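Decapping nuclease RAI1 (Candida albicans, PDB 5BUD) removes NAD caps, and also m7G caps and 5' triphosphates, from RNA as a divalent-metal-dependent decapping enzyme, and stabilises and stimulates the exoribonuclease RAT1. Local coordinates at residues T212-V217 with K327-V332; S260-L265 with P310-A315; Y282-N287 with L291-L296. All coordinates share one frame; numbering follows the deposited sequence.

Contact 1 of 3, residues T212-V217 with K327-V332; sequences TGIGNV and KWYGAV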
loop_
_atom_site.group_PDB
_atom_site.type_symbol
_atom_site.label_atom_id
_atom_site.label_comp_id
_atom_site.label_asym_id
_atom_site.label_seq_id
_atom_site.Cartn_x
_atom_site.Cartn_y
_atom_site.Cartn_z
ATOM N N THR A 212 4.859 -13.698 -0.907
ATOM C CA THR A 212 4.864 -13.934 0.549
ATOM C C THR A 212 3.821 -15.022 0.845
ATOM O O THR A 212 3.262 -15.644 -0.066
ATOM C CB THR A 212 4.593 -12.624 1.334
ATOM O OG1 THR A 212 4.856 -12.779 2.757
ATOM C CG2 THR A 212 3.157 -12.137 1.096
ATOM N N GLY A 213 3.590 -15.292 2.120
ATOM C CA GLY A 213 2.615 -16.293 2.477
ATOM C C GLY A 213 2.205 -16.128 3.921
ATOM O O GLY A 213 2.845 -15.397 4.672
ATOM N N ILE A 214 1.112 -16.792 4.278
ATOM C CA ILE A 214 0.685 -16.934 5.678
ATOM C C ILE A 214 -0.103 -18.222 5.759
ATOM O O ILE A 214 -0.883 -18.530 4.841
ATOM C CB ILE A 214 -0.124 -15.727 6.182
ATOM C CG1 ILE A 214 -0.537 -15.929 7.642
ATOM C CG2 ILE A 214 -1.342 -15.446 5.302
ATOM C CD1 ILE A 214 -0.991 -14.647 8.295
ATOM N N GLY A 215 0.148 -19.004 6.810
ATOM C CA GLY A 215 -0.394 -20.362 6.890
ATOM C C GLY A 215 0.100 -21.145 5.679
ATOM O O GLY A 215 1.279 -21.116 5.358
ATOM N N ASN A 216 -0.801 -21.809 4.972
ATOM C CA ASN A 216 -0.411 -22.521 3.773
ATOM C C ASN A 216 -0.840 -21.790 2.500
ATOM O O ASN A 216 -0.901 -22.398 1.445
ATOM C CB ASN A 216 -0.982 -23.950 3.799
ATOM C CG ASN A 216 -2.496 -23.969 3.968
ATOM O OD1 ASN A 216 -3.218 -23.218 3.305
ATOM N ND2 ASN A 216 -2.983 -24.823 4.863
ATOM N N VAL A 217 -1.126 -20.493 2.584
ATOM C CA VAL A 217 -1.548 -19.726 1.399
ATOM C C VAL A 217 -0.402 -18.889 0.845
ATOM O O VAL A 217 0.363 -18.318 1.600
ATOM C CB VAL A 217 -2.751 -18.817 1.716
ATOM C CG1 VAL A 217 -3.193 -18.056 0.459
ATOM C CG2 VAL A 217 -3.904 -19.651 2.228
ATOM N N LYS A 327 -3.946 -12.866 12.896
ATOM C CA LYS A 327 -4.826 -14.041 12.930
ATOM C C LYS A 327 -6.144 -13.842 12.174
ATOM O O LYS A 327 -6.648 -14.786 11.564
ATOM C CB LYS A 327 -5.100 -14.436 14.382
ATOM C CG LYS A 327 -3.840 -14.917 15.078
ATOM C CD LYS A 327 -4.070 -15.334 16.527
ATOM C CE LYS A 327 -2.778 -15.881 17.107
ATOM N NZ LYS A 327 -2.932 -16.406 18.493
ATOM N N TRP A 328 -6.696 -12.626 12.208
ATOM C CA TRP A 328 -7.842 -12.318 11.393
ATOM C C TRP A 328 -7.430 -12.400 9.902
ATOM O O TRP A 328 -8.109 -13.005 9.100
ATOM C CB TRP A 328 -8.384 -10.918 11.748
ATOM C CG TRP A 328 -9.164 -10.277 10.651
ATOM C CD1 TRP A 328 -8.765 -9.240 9.882
ATOM C CD2 TRP A 328 -10.492 -10.623 10.206
ATOM N NE1 TRP A 328 -9.740 -8.916 8.963
ATOM C CE2 TRP A 328 -10.810 -9.759 9.132
ATOM C CE3 TRP A 328 -11.414 -11.609 10.578
ATOM C CZ2 TRP A 328 -12.039 -9.817 8.448
ATOM C CZ3 TRP A 328 -12.634 -11.685 9.891
ATOM C CH2 TRP A 328 -12.932 -10.794 8.828
ATOM N N TYR A 329 -6.296 -11.795 9.552
ATOM C CA TYR A 329 -5.822 -11.779 8.146
ATOM C C TYR A 329 -5.632 -13.221 7.678
ATOM O O TYR A 329 -6.115 -13.589 6.604
ATOM C CB TYR A 329 -4.536 -10.936 8.046
ATOM C CG TYR A 329 -3.689 -11.079 6.803
ATOM C CD1 TYR A 329 -4.108 -10.575 5.576
ATOM C CD2 TYR A 329 -2.421 -11.648 6.875
ATOM C CE1 TYR A 329 -3.292 -10.687 4.448
ATOM C CE2 TYR A 329 -1.613 -11.754 5.765
ATOM C CZ TYR A 329 -2.051 -11.282 4.555
ATOM O OH TYR A 329 -1.224 -11.401 3.461
ATOM N N GLY A 330 -5.001 -14.051 8.509
ATOM C CA GLY A 330 -4.802 -15.460 8.183
ATOM C C GLY A 330 -6.093 -16.254 7.980
ATOM O O GLY A 330 -6.169 -17.105 7.094
ATOM N N ALA A 331 -7.114 -15.951 8.780
ATOM C CA ALA A 331 -8.432 -16.575 8.640
ATOM C C ALA A 331 -9.078 -16.152 7.318
ATOM O O ALA A 331 -9.588 -16.985 6.571
ATOM C CB ALA A 331 -9.303 -16.182 9.809
ATOM N N VAL A 332 -9.010 -14.857 7.012
ATOM C CA VAL A 332 -9.570 -14.349 5.752
ATOM C C VAL A 332 -8.947 -15.061 4.552
ATOM O O VAL A 332 -9.668 -15.570 3.714
ATOM C CB VAL A 332 -9.376 -12.827 5.585
ATOM C CG1 VAL A 332 -9.737 -12.370 4.167
ATOM C CG2 VAL A 332 -10.218 -12.072 6.592
HETATM O O HOH W 1 1.672 -12.137 4.606
HETATM O O HOH W 2 -3.668 -18.444 6.358
#
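The carbonyl oxygen of I214 is gripped from within its own turn and, weakly, by a water shared with the helix. V217 N donates to I214 O over 3.0 Å, and water 2 lies 3.2 Å from the same I214 O, where its bond is weak. That water makes a shorter bond to G330 O, at 2.9 Å, and so lies between the turn and the helical backbone; it has more acceptors in reach than protons, so it cannot serve all of them at once. Water 1 makes a second link, weak at G213 O, to the hydroxyl of Y329; no direct hydrogen bond joins the two segments.

The direct contact is apolar and rests on the branched side chain of I214. With CG1 anti to the backbone N (chi1 -180°) and the chain extended beyond it, CD1 reaches out to the helix and comes 3.6 Å from Y329 CD2. The second branch, CG2, meets the neighbouring ring carbon, 3.7 Å from Y329 CE2. G330 suits its place because it has no side chain: I214 CD1 can settle 3.9 Å from G330 CA, almost against the helix backbone. V333, on the same helix, also touches I214, while M107 and L111 of helix 104-112 pack on Y329.

Beyond I214 the chain reverses. G215 takes up phi 58° and psi -130°, a conformation that glycine adopts with ease, and its carbonyl oxygen accepts a hydrogen bond from K18. The return bond, from I214 N to V217 O at 3.2 Å, completes a two-residue type II' beta hairpin between strands 205-214 and 217-228, whose turn end is packed against helix 322-339.

Contact 2 of 3, residues S260-L265 with P310-A315; sequences SFEQKL and PLTNAA. With nucleotides of chain C.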
loop_
_atom_site.group_PDB
_atom_site.type_symbol
_atom_site.label_atom_id
_atom_site.label_comp_id
_atom_site.label_asym_id
_atom_site.label_seq_id
_atom_site.Cartn_x
_atom_site.Cartn_y
_atom_site.Cartn_z
ATOM N N SER A 260 -3.984 8.611 18.476
ATOM C CA SER A 260 -4.029 8.786 17.037
ATOM C C SER A 260 -2.716 8.349 16.367
ATOM O O SER A 260 -2.732 7.710 15.305
ATOM C CB SER A 260 -4.333 10.251 16.714
ATOM O OG SER A 260 -4.465 10.406 15.331
ATOM N N PHE A 261 -1.583 8.681 16.975
ATOM C CA PHE A 261 -0.307 8.298 16.420
ATOM C C PHE A 261 -0.165 6.773 16.467
ATOM O O PHE A 261 0.291 6.161 15.498
ATOM C CB PHE A 261 0.895 8.997 17.098
ATOM C CG PHE A 261 2.217 8.547 16.529
ATOM C CD1 PHE A 261 2.625 8.963 15.252
ATOM C CD2 PHE A 261 3.009 7.634 17.207
ATOM C CE1 PHE A 261 3.808 8.487 14.711
ATOM C CE2 PHE A 261 4.195 7.152 16.656
ATOM C CZ PHE A 261 4.600 7.601 15.421
ATOM N N GLU A 262 -0.572 6.145 17.573
ATOM C CA GLU A 262 -0.641 4.672 17.635
ATOM C C GLU A 262 -1.453 4.076 16.473
ATOM O O GLU A 262 -1.023 3.097 15.850
ATOM C CB GLU A 262 -1.203 4.171 18.974
ATOM C CG GLU A 262 -1.263 2.663 19.093
ATOM C CD GLU A 262 -1.291 2.179 20.547
ATOM O OE1 GLU A 262 -2.224 1.457 20.896
ATOM O OE2 GLU A 262 -0.372 2.509 21.308
ATOM N N GLN A 263 -2.621 4.655 16.194
ATOM C CA GLN A 263 -3.483 4.172 15.120
ATOM C C GLN A 263 -2.805 4.270 13.745
ATOM O O GLN A 263 -2.881 3.328 12.956
ATOM C CB GLN A 263 -4.826 4.920 15.117
ATOM C CG GLN A 263 -5.628 4.669 16.387
ATOM C CD GLN A 263 -6.848 5.546 16.578
ATOM O OE1 GLN A 263 -6.865 6.739 16.245
ATOM N NE2 GLN A 263 -7.870 4.962 17.172
ATOM N N LYS A 264 -2.150 5.391 13.470
ATOM C CA LYS A 264 -1.443 5.606 12.186
ATOM C C LYS A 264 -0.268 4.673 12.053
ATOM O O LYS A 264 0.002 4.158 10.955
ATOM C CB LYS A 264 -0.835 7.003 12.112
ATOM C CG LYS A 264 -1.769 8.142 11.832
ATOM C CD LYS A 264 -0.999 9.440 12.020
ATOM C CE LYS A 264 -1.527 10.532 11.125
ATOM N NZ LYS A 264 -1.053 11.820 11.667
ATOM N N LEU A 265 0.480 4.521 13.156
ATOM C CA LEU A 265 1.652 3.650 13.202
ATOM C C LEU A 265 1.291 2.196 13.002
ATOM O O LEU A 265 2.022 1.446 12.395
ATOM C CB LEU A 265 2.414 3.823 14.530
ATOM C CG LEU A 265 3.776 3.161 14.690
ATOM C CD1 LEU A 265 4.810 3.857 13.828
ATOM C CD2 LEU A 265 4.196 3.168 16.160
ATOM N N PRO A 310 2.403 2.794 27.898
ATOM C CA PRO A 310 1.592 2.958 29.089
ATOM C C PRO A 310 0.405 3.918 28.912
ATOM O O PRO A 310 -0.555 3.817 29.661
ATOM C CB PRO A 310 2.587 3.464 30.134
ATOM C CG PRO A 310 3.691 4.066 29.365
ATOM C CD PRO A 310 3.777 3.302 28.089
ATOM N N LEU A 311 0.455 4.803 27.915
ATOM C CA LEU A 311 -0.623 5.744 27.675
ATOM C C LEU A 311 -1.773 5.223 26.830
ATOM O O LEU A 311 -2.818 5.843 26.822
ATOM C CB LEU A 311 -0.085 7.019 27.015
ATOM C CG LEU A 311 1.076 7.715 27.719
ATOM C CD1 LEU A 311 1.274 9.107 27.139
ATOM C CD2 LEU A 311 0.813 7.798 29.212
ATOM N N THR A 312 -1.634 4.095 26.133
ATOM C CA THR A 312 -2.681 3.739 25.191
ATOM C C THR A 312 -3.422 2.470 25.529
ATOM O O THR A 312 -3.749 1.694 24.643
ATOM C CB THR A 312 -2.098 3.619 23.778
ATOM O OG1 THR A 312 -1.042 2.648 23.791
ATOM C CG2 THR A 312 -1.562 4.952 23.335
ATOM N N ASN A 313 -3.728 2.247 26.800
ATOM C CA ASN A 313 -4.565 1.100 27.126
ATOM C C ASN A 313 -6.044 1.321 26.821
ATOM O O ASN A 313 -6.537 2.449 26.806
ATOM C CB ASN A 313 -4.347 0.620 28.556
ATOM C CG ASN A 313 -3.130 -0.271 28.665
ATOM O OD1 ASN A 313 -3.254 -1.483 28.796
ATOM N ND2 ASN A 313 -1.946 0.315 28.544
ATOM N N ALA A 314 -6.720 0.213 26.543
ATOM C CA ALA A 314 -8.145 0.186 26.267
ATOM C C ALA A 314 -8.663 -1.218 26.564
ATOM O O ALA A 314 -7.876 -2.146 26.794
ATOM C CB ALA A 314 -8.410 0.556 24.806
ATOM N N ALA A 315 -9.985 -1.372 26.560
ATOM C CA ALA A 315 -10.590 -2.693 26.605
ATOM C C ALA A 315 -9.922 -3.545 25.535
ATOM O O ALA A 315 -9.619 -3.046 24.437
ATOM C CB ALA A 315 -12.083 -2.600 26.352
ATOM P P U C 3 -1.771 14.094 8.526
ATOM O OP1 U C 3 -0.890 14.893 9.394
ATOM O OP2 U C 3 -1.980 12.657 8.795
ATOM O "O5'" U C 3 -3.191 14.806 8.479
ATOM C "C5'" U C 3 -3.285 16.237 8.336
ATOM C "C4'" U C 3 -4.393 16.778 9.189
ATOM O "O4'" U C 3 -5.673 16.387 8.628
ATOM C "C3'" U C 3 -4.400 16.297 10.636
ATOM O "O3'" U C 3 -4.857 17.371 11.432
ATOM C "C2'" U C 3 -5.378 15.128 10.607
ATOM O "O2'" U C 3 -6.013 14.874 11.845
ATOM C "C1'" U C 3 -6.392 15.610 9.569
ATOM N N1 U C 3 -7.070 14.532 8.837
ATOM C C2 U C 3 -8.445 14.436 8.952
ATOM O O2 U C 3 -9.106 15.183 9.652
ATOM N N3 U C 3 -9.015 13.423 8.222
ATOM C C4 U C 3 -8.371 12.514 7.410
ATOM O O4 U C 3 -9.030 11.659 6.816
ATOM C C5 U C 3 -6.951 12.681 7.339
ATOM C C6 U C 3 -6.364 13.663 8.034
#
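One direct hydrogen bond carries this contact: the hydroxyl of T312 donates to the carboxylate of E262, with T312 OG1 only 2.6 Å from E262 OE2. The oxygen is met on its syn side, the donor standing 27° out of the carboxylate plane. Acid and hydroxyl reach for each other across the gap between helix and loop. E262 leaves the helix with CG anti to the backbone N (chi1 -179°) and runs on extended, which gives a long acid the span needed to meet a loop whose nearest CA, that of T312, is 7.9 Å from E262 CA. Threonine answers with a short, stiff side chain whose hydroxyl sits close to its own backbone.

Ionic interactions add a third member. K319 forms a salt bridge with E262 OE1 and also donates to the backbone carbonyl of T312, so the two carboxylate oxygens have different partners and the lysine bonds to both sides of the contact.

Van der Waals contact is modest. T312 CG2 rests 3.4 Å from E262 OE2; T312 also touches V258, one turn earlier on the helix, while I306 of helix 302-307 touches E262.

Contact with RNA belongs to another side of the helix. K264, extended beyond CG, brings NZ to 3.1 Å from OP2 of U3 of chain C in a weak hydrogen bond; the ammonium also donates to S249 OG. S260 packs on an uracil base.

The chemistry implies a buried carboxylate that is well compensated: a hydroxyl on one oxygen and an ammonium on the other would be expected to keep E262 ionised, and together they fasten the loop after helix 302-307 to a side of helix 255-275 other than the one K264 turns to U3 of chain C.

Contact 3 of 3, residues Y282-N287 with L291-L296; sequences YGFRDN and LKNVEL. With nucleotides of chain C.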
loop_
_atom_site.group_PDB
_atom_site.type_symbol
_atom_site.label_atom_id
_atom_site.label_comp_id
_atom_site.label_asym_id
_atom_site.label_seq_id
_atom_site.Cartn_x
_atom_site.Cartn_y
_atom_site.Cartn_z
ATOM N N TYR A 282 9.329 8.607 10.059
ATOM C CA TYR A 282 8.364 9.679 10.230
ATOM C C TYR A 282 9.036 11.036 10.236
ATOM O O TYR A 282 10.015 11.275 10.960
ATOM C CB TYR A 282 7.550 9.492 11.529
ATOM C CG TYR A 282 6.329 8.644 11.341
ATOM C CD1 TYR A 282 6.429 7.271 11.321
ATOM C CD2 TYR A 282 5.059 9.219 11.189
ATOM C CE1 TYR A 282 5.315 6.481 11.166
ATOM C CE2 TYR A 282 3.950 8.422 10.992
ATOM C CZ TYR A 282 4.103 7.053 10.980
ATOM O OH TYR A 282 3.043 6.217 10.817
ATOM N N GLY A 283 8.533 11.917 9.388
ATOM C CA GLY A 283 8.857 13.340 9.486
ATOM C C GLY A 283 7.771 14.015 10.313
ATOM O O GLY A 283 6.622 14.061 9.879
ATOM N N PHE A 284 8.135 14.474 11.516
ATOM C CA PHE A 284 7.224 15.203 12.401
ATOM C C PHE A 284 7.291 16.703 12.115
ATOM O O PHE A 284 8.372 17.296 12.117
ATOM C CB PHE A 284 7.561 14.903 13.876
ATOM C CG PHE A 284 7.208 13.507 14.287
ATOM C CD1 PHE A 284 5.889 13.147 14.453
ATOM C CD2 PHE A 284 8.182 12.545 14.435
ATOM C CE1 PHE A 284 5.541 11.857 14.796
ATOM C CE2 PHE A 284 7.854 11.260 14.778
ATOM C CZ PHE A 284 6.534 10.907 14.950
ATOM N N ARG A 285 6.136 17.310 11.872
ATOM C CA ARG A 285 6.079 18.719 11.487
ATOM C C ARG A 285 5.143 19.494 12.420
ATOM O O ARG A 285 4.271 18.913 13.074
ATOM C CB ARG A 285 5.675 18.864 9.997
ATOM C CG ARG A 285 4.452 18.061 9.557
ATOM C CD ARG A 285 3.193 18.835 9.848
ATOM N NE ARG A 285 1.959 18.076 9.698
ATOM C CZ ARG A 285 0.805 18.416 10.274
ATOM N NH1 ARG A 285 0.747 19.479 11.042
ATOM N NH2 ARG A 285 -0.291 17.689 10.096
ATOM N N ASP A 286 5.329 20.803 12.495
ATOM C CA ASP A 286 4.509 21.634 13.393
ATOM C C ASP A 286 3.264 22.188 12.685
ATOM O O ASP A 286 3.031 21.871 11.532
ATOM C CB ASP A 286 5.369 22.740 14.033
ATOM C CG ASP A 286 5.786 23.824 13.062
ATOM O OD1 ASP A 286 5.252 23.910 11.937
ATOM O OD2 ASP A 286 6.672 24.607 13.442
ATOM N N ASN A 287 2.472 23.017 13.379
ATOM C CA ASN A 287 1.267 23.608 12.789
ATOM C C ASN A 287 1.483 24.405 11.519
ATOM O O ASN A 287 0.614 24.434 10.665
ATOM C CB ASN A 287 0.549 24.497 13.796
ATOM C CG ASN A 287 0.036 23.725 14.984
ATOM O OD1 ASN A 287 0.122 22.494 15.028
ATOM N ND2 ASN A 287 -0.497 24.442 15.960
ATOM N N LEU A 291 9.182 21.075 9.118
ATOM C CA LEU A 291 9.724 19.812 9.620
ATOM C C LEU A 291 10.568 20.106 10.848
ATOM O O LEU A 291 11.491 20.911 10.779
ATOM C CB LEU A 291 10.578 19.124 8.565
ATOM C CG LEU A 291 11.268 17.805 8.886
ATOM C CD1 LEU A 291 10.282 16.680 9.186
ATOM C CD2 LEU A 291 12.198 17.385 7.774
ATOM N N LYS A 292 10.253 19.439 11.953
ATOM C CA LYS A 292 10.900 19.683 13.251
ATOM C C LYS A 292 11.874 18.578 13.607
ATOM O O LYS A 292 12.960 18.842 14.080
ATOM C CB LYS A 292 9.839 19.757 14.331
ATOM C CG LYS A 292 8.778 20.827 14.094
ATOM C CD LYS A 292 9.379 22.223 13.971
ATOM C CE LYS A 292 10.091 22.653 15.250
ATOM N NZ LYS A 292 10.935 23.845 14.970
ATOM N N ASN A 293 11.480 17.334 13.387
ATOM C CA ASN A 293 12.381 16.212 13.600
ATOM C C ASN A 293 11.960 14.962 12.812
ATOM O O ASN A 293 10.811 14.841 12.361
ATOM C CB ASN A 293 12.498 15.891 15.101
ATOM C CG ASN A 293 11.197 15.404 15.691
ATOM O OD1 ASN A 293 10.249 16.155 15.807
ATOM N ND2 ASN A 293 11.149 14.141 16.074
ATOM N N VAL A 294 12.908 14.041 12.662
ATOM C CA VAL A 294 12.699 12.815 11.928
ATOM C C VAL A 294 13.029 11.637 12.812
ATOM O O VAL A 294 14.016 11.676 13.531
ATOM C CB VAL A 294 13.582 12.800 10.673
ATOM C CG1 VAL A 294 13.537 11.454 9.984
ATOM C CG2 VAL A 294 13.164 13.947 9.757
ATOM N N GLU A 295 12.204 10.597 12.765
ATOM C CA GLU A 295 12.428 9.398 13.566
ATOM C C GLU A 295 12.223 8.111 12.773
ATOM O O GLU A 295 11.181 7.922 12.107
ATOM C CB GLU A 295 11.480 9.425 14.773
ATOM C CG GLU A 295 11.751 8.319 15.778
ATOM C CD GLU A 295 10.863 8.374 17.012
ATOM O OE1 GLU A 295 10.137 9.368 17.214
ATOM O OE2 GLU A 295 10.876 7.389 17.768
ATOM N N LEU A 296 13.226 7.238 12.863
ATOM C CA LEU A 296 13.195 5.884 12.315
ATOM C C LEU A 296 12.596 4.851 13.265
ATOM O O LEU A 296 12.980 4.780 14.421
ATOM C CB LEU A 296 14.617 5.447 11.983
ATOM C CG LEU A 296 14.887 4.017 11.526
ATOM C CD1 LEU A 296 14.130 3.668 10.274
ATOM C CD2 LEU A 296 16.385 3.874 11.304
ATOM P P U C 4 -3.837 18.268 12.223
ATOM O OP1 U C 4 -4.450 19.607 12.426
ATOM O OP2 U C 4 -2.513 18.145 11.586
ATOM O "O5'" U C 4 -3.794 17.537 13.634
ATOM C "C5'" U C 4 -4.926 17.607 14.517
ATOM C "C4'" U C 4 -4.436 17.849 15.919
ATOM O "O4'" U C 4 -5.431 17.396 16.873
ATOM C "C3'" U C 4 -3.227 17.007 16.262
ATOM O "O3'" U C 4 -2.599 17.590 17.391
ATOM C "C2'" U C 4 -3.884 15.648 16.472
ATOM O "O2'" U C 4 -3.084 14.659 17.089
ATOM C "C1'" U C 4 -5.155 16.050 17.235
ATOM N N1 U C 4 -6.339 15.234 16.914
ATOM C C2 U C 4 -6.152 13.877 16.720
ATOM O O2 U C 4 -5.061 13.339 16.805
ATOM N N3 U C 4 -7.292 13.176 16.414
ATOM C C4 U C 4 -8.570 13.674 16.287
ATOM O O4 U C 4 -9.494 12.908 16.006
ATOM C C5 U C 4 -8.683 15.085 16.503
ATOM C C6 U C 4 -7.591 15.799 16.802
HETATM O O HOH W 3 9.087 25.528 13.535
#
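Strands 279-285 and 291-298 form an antiparallel hairpin with a classic bulge, beside the bound RNA. Y282 and E295 form a hydrogen-bonded pair, with Y282 N to E295 O at 2.8 Å and E295 N to Y282 O at 2.9 Å. F284 N donates to N293 O at 2.8 Å. At the bulge K292 N reaches F284 O at 2.9 Å, while the bond from N293 N to the same F284 O is weak. G283 has no side chain, which leaves room for L291 CD1 to lie 3.6 Å from G283 CA. On that face R285, bent at chi2 (85°), turns its guanidinium edge to the RNA, NH2 donating nearly straight (166°) to OP2 of U4 of chain C at 2.7 Å.

On the face of F284 and E295, N293 sets its amide within 15° of the F284 ring plane, OD1 being 3.5 Å from F284 CB. K292, bent at chi2 and chi3, passes CD across D286; water 3 links K292 NZ to D286 OD2, whereas D286 OD1 accepts from I290 N. The hairpin extends the PD-(D/E)XK nuclease core, strand 279-285 running parallel to strand 243-250 with its metal ligands E245 and L246.

Overall arrangement
From the N terminus, the chain first enters contact 1 at 212-217, and this pairing closes only at 327-332, making the widest loop. Within that span lies contact 2, opened by helix 255-275 and closed by 310-315; inside it again is contact 3, a local hairpin. The three are therefore nested and none cross. Contacts 2 and 3 touch, F261 CE1 lying 3.7 Å from F284 CZ, so the helix packs on the hairpin that follows it. Contact 1 stands apart, its nearest atoms about 14 Å from contact 2 and about 19 Å from contact 3, and ties helix 322-339 to the end of strand 205-214, remote in sequence.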